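Local coordinates for coat protein (Leviviridae sp., PDB 6YFR) that forms the shell of a single-stranded RNA bacteriophage, assembling from many copies into virus-like particles and probably packaging the viral genome, at residues L15-N21 with P33-E39; A106-N110 with L119-P123. The contacts are given in a common frame with arbitrary orientation. Residues are numbered along the deposited sequence.

Contact 1 (L15-N21 with P33-E39); sequences LGKSTWN and PQVVQTE
Six backbone hydrogen bonds join antiparallel strands 16-21 and 34-39. Gly16 N to Glu39 O, Glu39 N to Gly16 O, Ser18 N to Gln37 O, Gln37 N to Ser18 O and Val35 N to Trp20 O are each 2.9 Å; Trp20 N to Val35 O is 2.8 Å. Lys17-Thr38, Thr19-Val36 and Asn21-Gln34 are non-hydrogen-bonded pairs. The axes approach to 4.7 Å at 162°. All residues are extended; Gly16 alone has positive phi (127/-145), where a CB would hit Leu15 O. Gln34 NE2 donates to Asn21 OD1 (3.3 Å), and Thr19 CG2 meets Val36 CG2 at 3.7 Å on the same face. On the other face, Trp20 (chi1 m) sets CE3 4.4 Å from Val35 CB. Gln37 NE2 donates to Glu39 OE2 (3.0 Å) and to Ser111 of a second subunit; Glu39 OE1 is hydrogen-bonded to Ser50 OG. This hairpin turns Ser18, Trp20, Val35, Gln37 and Glu39 toward that subunit's helices. Strands 5-9 and 47-59 flank it, and Phe104 of the second subunit meets Trp20 edge-to-face.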
loop_
_atom_site.group_PDB
_atom_site.type_symbol
_atom_site.label_atom_id
_atom_site.label_comp_id
_atom_site.label_asym_id
_atom_site.label_seq_id
_atom_site.Cartn_x
_atom_site.Cartn_y
_atom_site.Cartn_z
ATOM N N LEU A 15 -4.966 -38.628 -61.053
ATOM C CA LEU A 15 -4.405 -38.542 -59.715
ATOM C C LEU A 15 -5.329 -39.224 -58.716
ATOM O O LEU A 15 -6.539 -39.337 -58.936
ATOM C CB LEU A 15 -4.182 -37.086 -59.314
ATOM C CG LEU A 15 -3.346 -36.285 -60.310
ATOM C CD1 LEU A 15 -3.362 -34.820 -59.931
ATOM C CD2 LEU A 15 -1.925 -36.821 -60.357
ATOM N N GLY A 16 -4.745 -39.686 -57.614
ATOM C CA GLY A 16 -5.512 -40.366 -56.592
ATOM C C GLY A 16 -4.938 -41.717 -56.223
ATOM O O GLY A 16 -3.716 -41.909 -56.249
ATOM N N LYS A 17 -5.818 -42.669 -55.905
ATOM C CA LYS A 17 -5.428 -43.999 -55.455
ATOM C C LYS A 17 -6.208 -45.063 -56.210
ATOM O O LYS A 17 -7.381 -44.871 -56.542
ATOM C CB LYS A 17 -5.666 -44.186 -53.946
ATOM C CG LYS A 17 -4.708 -43.427 -53.042
ATOM C CD LYS A 17 -4.807 -43.915 -51.598
ATOM C CE LYS A 17 -6.219 -43.763 -51.044
ATOM N NZ LYS A 17 -6.309 -44.144 -49.604
ATOM N N SER A 18 -5.545 -46.186 -56.468
ATOM C CA SER A 18 -6.170 -47.390 -56.989
ATOM C C SER A 18 -5.697 -48.559 -56.136
ATOM O O SER A 18 -4.532 -48.595 -55.731
ATOM C CB SER A 18 -5.813 -47.611 -58.463
ATOM O OG SER A 18 -6.157 -48.918 -58.886
ATOM N N THR A 19 -6.594 -49.502 -55.838
ATOM C CA THR A 19 -6.249 -50.603 -54.945
ATOM C C THR A 19 -6.645 -51.945 -55.544
ATOM O O THR A 19 -7.723 -52.091 -56.126
ATOM C CB THR A 19 -6.911 -50.452 -53.564
ATOM O OG1 THR A 19 -8.334 -50.533 -53.696
ATOM C CG2 THR A 19 -6.537 -49.124 -52.920
ATOM N N TRP A 20 -5.750 -52.916 -55.386
ATOM C CA TRP A 20 -5.987 -54.319 -55.689
ATOM C C TRP A 20 -5.975 -55.114 -54.392
ATOM O O TRP A 20 -5.179 -54.829 -53.487
ATOM C CB TRP A 20 -4.912 -54.883 -56.619
ATOM C CG TRP A 20 -4.821 -54.232 -57.956
ATOM C CD1 TRP A 20 -5.278 -54.732 -59.140
ATOM C CD2 TRP A 20 -4.220 -52.968 -58.259
ATOM N NE1 TRP A 20 -5.005 -53.856 -60.162
ATOM C CE2 TRP A 20 -4.355 -52.765 -59.647
ATOM C CE3 TRP A 20 -3.586 -51.987 -57.493
ATOM C CZ2 TRP A 20 -3.880 -51.622 -60.283
ATOM C CZ3 TRP A 20 -3.113 -50.852 -58.129
ATOM C CH2 TRP A 20 -3.263 -50.680 -59.509
ATOM N N ASN A 21 -6.844 -56.115 -54.308
ATOM C CA ASN A 21 -6.860 -57.042 -53.187
ATOM C C ASN A 21 -6.210 -58.357 -53.596
ATOM O O ASN A 21 -6.389 -58.827 -54.727
ATOM C CB ASN A 21 -8.288 -57.307 -52.698
ATOM C CG ASN A 21 -8.871 -56.143 -51.923
ATOM O OD1 ASN A 21 -8.173 -55.183 -51.596
ATOM N ND2 ASN A 21 -10.161 -56.230 -51.615
ATOM N N PRO A 33 -4.606 -58.653 -47.684
ATOM C CA PRO A 33 -3.429 -57.960 -48.224
ATOM C C PRO A 33 -3.806 -57.102 -49.419
ATOM O O PRO A 33 -4.633 -57.489 -50.247
ATOM C CB PRO A 33 -2.495 -59.107 -48.626
ATOM C CG PRO A 33 -2.936 -60.269 -47.799
ATOM C CD PRO A 33 -4.417 -60.112 -47.631
ATOM N N GLN A 34 -3.188 -55.924 -49.505
ATOM C CA GLN A 34 -3.551 -54.944 -50.518
ATOM C C GLN A 34 -2.325 -54.433 -51.259
ATOM O O GLN A 34 -1.210 -54.408 -50.723
ATOM C CB GLN A 34 -4.293 -53.752 -49.903
ATOM C CG GLN A 34 -5.739 -54.030 -49.550
ATOM C CD GLN A 34 -6.499 -52.763 -49.221
ATOM O OE1 GLN A 34 -5.908 -51.759 -48.822
ATOM N NE2 GLN A 34 -7.815 -52.798 -49.397
ATOM N N VAL A 35 -2.554 -54.020 -52.504
ATOM C CA VAL A 35 -1.583 -53.273 -53.296
ATOM C C VAL A 35 -2.236 -51.958 -53.703
ATOM O O VAL A 35 -3.331 -51.956 -54.273
ATOM C CB VAL A 35 -1.122 -54.058 -54.537
ATOM C CG1 VAL A 35 0.004 -53.314 -55.238
ATOM C CG2 VAL A 35 -0.684 -55.462 -54.154
ATOM N N VAL A 36 -1.572 -50.848 -53.413
ATOM C CA VAL A 36 -2.124 -49.518 -53.635
ATOM C C VAL A 36 -1.172 -48.748 -54.538
ATOM O O VAL A 36 0.016 -48.616 -54.223
ATOM C CB VAL A 36 -2.343 -48.769 -52.312
ATOM C CG1 VAL A 36 -2.968 -47.408 -52.568
ATOM C CG2 VAL A 36 -3.205 -49.594 -51.373
ATOM N N GLN A 37 -1.687 -48.245 -55.656
ATOM C CA GLN A 37 -0.951 -47.313 -56.501
ATOM C C GLN A 37 -1.485 -45.906 -56.275
ATOM O O GLN A 37 -2.700 -45.684 -56.297
ATOM C CB GLN A 37 -1.057 -47.677 -57.983
ATOM C CG GLN A 37 -0.320 -46.690 -58.878
ATOM C CD GLN A 37 -0.548 -46.929 -60.358
ATOM O OE1 GLN A 37 -1.202 -47.896 -60.757
ATOM N NE2 GLN A 37 -0.006 -46.039 -61.187
ATOM N N THR A 38 -0.575 -44.962 -56.068
ATOM C CA THR A 38 -0.909 -43.577 -55.764
ATOM C C THR A 38 -0.233 -42.668 -56.780
ATOM O O THR A 38 0.938 -42.869 -57.111
ATOM C CB THR A 38 -0.463 -43.207 -54.345
ATOM O OG1 THR A 38 -1.268 -43.914 -53.394
ATOM C CG2 THR A 38 -0.584 -41.713 -54.102
ATOM N N GLU A 39 -0.973 -41.685 -57.286
ATOM C CA GLU A 39 -0.408 -40.648 -58.146
ATOM C C GLU A 39 -0.809 -39.298 -57.568
ATOM O O GLU A 39 -1.972 -38.895 -57.675
ATOM C CB GLU A 39 -0.885 -40.798 -59.591
ATOM C CG GLU A 39 -0.497 -42.117 -60.239
ATOM C CD GLU A 39 1.005 -42.291 -60.385
ATOM O OE1 GLU A 39 1.736 -41.277 -60.368
ATOM O OE2 GLU A 39 1.457 -43.447 -60.521
#

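Contact 2 (A106-N110 with L119-P123)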
loop_
_atom_site.group_PDB
_atom_site.type_symbol
_atom_site.label_atom_id
_atom_site.label_comp_id
_atom_site.label_asym_id
_atom_site.label_seq_id
_atom_site.Cartn_x
_atom_site.Cartn_y
_atom_site.Cartn_z
ATOM N N ALA A 106 16.925 -56.769 -58.722
ATOM C CA ALA A 106 17.429 -58.079 -59.129
ATOM C C ALA A 106 18.815 -58.338 -58.549
ATOM O O ALA A 106 19.078 -59.413 -57.999
ATOM C CB ALA A 106 17.456 -58.180 -60.652
ATOM N N LYS A 107 19.700 -57.347 -58.644
ATOM C CA LYS A 107 21.108 -57.505 -58.295
ATOM C C LYS A 107 21.297 -57.796 -56.811
ATOM O O LYS A 107 22.158 -58.601 -56.437
ATOM C CB LYS A 107 21.853 -56.232 -58.695
ATOM C CG LYS A 107 23.288 -56.126 -58.235
ATOM C CD LYS A 107 23.825 -54.729 -58.544
ATOM C CE LYS A 107 25.331 -54.652 -58.363
ATOM N NZ LYS A 107 25.872 -53.293 -58.619
ATOM N N ARG A 108 20.500 -57.163 -55.955
ATOM C CA ARG A 108 20.672 -57.243 -54.511
ATOM C C ARG A 108 19.521 -57.975 -53.826
ATOM O O ARG A 108 19.188 -57.668 -52.682
ATOM C CB ARG A 108 20.818 -55.840 -53.924
ATOM C CG ARG A 108 21.858 -54.975 -54.614
ATOM C CD ARG A 108 23.251 -55.515 -54.361
ATOM N NE ARG A 108 23.518 -55.644 -52.932
ATOM C CZ ARG A 108 24.439 -56.454 -52.420
ATOM N NH1 ARG A 108 25.178 -57.211 -53.221
ATOM N NH2 ARG A 108 24.617 -56.512 -51.105
ATOM N N ARG A 109 18.902 -58.938 -54.513
ATOM C CA ARG A 109 17.719 -59.596 -53.963
ATOM C C ARG A 109 18.029 -60.299 -52.644
ATOM O O ARG A 109 17.290 -60.155 -51.661
ATOM C CB ARG A 109 17.150 -60.584 -54.981
ATOM C CG ARG A 109 16.131 -61.532 -54.393
ATOM C CD ARG A 109 15.251 -62.125 -55.474
ATOM N NE ARG A 109 13.954 -62.517 -54.933
ATOM C CZ ARG A 109 12.889 -62.796 -55.674
ATOM N NH1 ARG A 109 12.964 -62.734 -56.995
ATOM N NH2 ARG A 109 11.751 -63.145 -55.089
ATOM N N ASN A 110 19.114 -61.073 -52.603
ATOM C CA ASN A 110 19.447 -61.791 -51.377
ATOM C C ASN A 110 19.763 -60.826 -50.244
ATOM O O ASN A 110 19.310 -61.021 -49.109
ATOM C CB ASN A 110 20.627 -62.730 -51.615
ATOM C CG ASN A 110 20.359 -63.737 -52.712
ATOM O OD1 ASN A 110 19.210 -64.089 -52.978
ATOM N ND2 ASN A 110 21.420 -64.197 -53.366
ATOM N N LEU A 119 26.204 -59.535 -48.385
ATOM C CA LEU A 119 25.957 -60.634 -49.304
ATOM C C LEU A 119 26.324 -60.213 -50.726
ATOM O O LEU A 119 26.038 -59.081 -51.132
ATOM C CB LEU A 119 24.494 -61.076 -49.255
ATOM C CG LEU A 119 23.970 -61.560 -47.904
ATOM C CD1 LEU A 119 22.564 -62.118 -48.054
ATOM C CD2 LEU A 119 24.906 -62.599 -47.321
ATOM N N PRO A 120 26.956 -61.088 -51.499
ATOM C CA PRO A 120 27.300 -60.740 -52.880
ATOM C C PRO A 120 26.050 -60.563 -53.727
ATOM O O PRO A 120 24.943 -60.951 -53.348
ATOM C CB PRO A 120 28.133 -61.935 -53.351
ATOM C CG PRO A 120 27.677 -63.071 -52.487
ATOM C CD PRO A 120 27.350 -62.464 -51.151
ATOM N N ASP A 121 26.246 -59.953 -54.895
ATOM C CA ASP A 121 25.156 -59.801 -55.847
ATOM C C ASP A 121 24.540 -61.157 -56.168
ATOM O O ASP A 121 25.217 -62.189 -56.163
ATOM C CB ASP A 121 25.647 -59.151 -57.141
ATOM C CG ASP A 121 26.096 -57.719 -56.949
ATOM O OD1 ASP A 121 25.688 -57.085 -55.951
ATOM O OD2 ASP A 121 26.856 -57.224 -57.810
ATOM N N ASN A 122 23.240 -61.150 -56.430
ATOM C CA ASN A 122 22.583 -62.359 -56.894
ATOM C C ASN A 122 23.182 -62.786 -58.232
ATOM O O ASN A 122 23.509 -61.933 -59.066
ATOM C CB ASN A 122 21.076 -62.135 -57.039
ATOM C CG ASN A 122 20.337 -62.265 -55.722
ATOM O OD1 ASN A 122 20.478 -61.429 -54.827
ATOM N ND2 ASN A 122 19.529 -63.310 -55.603
ATOM N N PRO A 123 23.353 -64.093 -58.468
ATOM C CA PRO A 123 23.852 -64.574 -59.758
ATOM C C PRO A 123 22.868 -64.286 -60.887
ATOM O O PRO A 123 21.664 -64.508 -60.749
ATOM C CB PRO A 123 24.012 -66.079 -59.534
ATOM C CG PRO A 123 23.064 -66.398 -58.422
ATOM C CD PRO A 123 23.088 -65.197 -57.530
ATOM O OXT PRO A 123 23.252 -63.820 -61.959
#
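Asn122 lies across the break between helices 90-107 and 109-114, its side chain over the first turn of the second helix. Asn122 OD1 accepts a hydrogen bond from Asn110 N at 2.6 Å, nearly straight at 172°. Asn122 OD1 is also 3.0 Å from Arg109 N, but the angle is too poor for a bond. Asn122 ND2 returns a weak hydrogen bond to Asn110 OD1 at 2.8 Å. The backbone joins in: Asn122 N donates to Lys107 O at 2.8 Å.

Arg108 sits at the kink. It is the first residue to leave the first helix and the N-cap residue of the second. Its CA-to-CB bond points away from 119-123, but chi1 to chi3 are all m and fold the guanidinium back. Arg108 NH1 and NH2 each donate to Leu119 O at 2.9 Å. Arg108 NH1 also forms a salt bridge with Asp121 OD1 at 2.8 Å. Lys107 CE is 3.0 Å from Asp121 OD2, while Lys107 NZ, at 4.1 Å, is too far for a salt bridge. Arg108 NE is hydrogen-bonded to Gln37 OE1 of a second subunit. Arg109 NH2 forms a salt bridge with Asp99 of the second subunit.

Leu119 CD1 touches Asn110 CB at 4.1 Å and is in van der Waals contact with Asn110 O at 3.6 Å.

Here the C-terminal tail folds back on the break between two helices that, as in related phage coat proteins, probably lie over the dimer partner's sheet. The contact is mainly polar: Asn122 supplies an acceptor for a backbone NH of helix 109-114, and Arg108 ties the tail to the kink.

How the contacts relate
Contact 1 precedes contact 2 along the chain. Their centres are 28 Å apart, on opposite sides of the chain's centre, and their nearest atoms are about 15 Å apart, so they do not touch within one subunit. They meet between subunits. Residues of contact 2 in one copy pack on contact 1 of another: Lys107 and Arg108 lie against Trp20 of the other subunit, and Arg108 also reaches Gln37 of that subunit. Helices of one subunit thus lie over the sheet of its partner, as in the dimers of related phage coat proteins. Both contacts therefore contribute to the same kind of subunit interface.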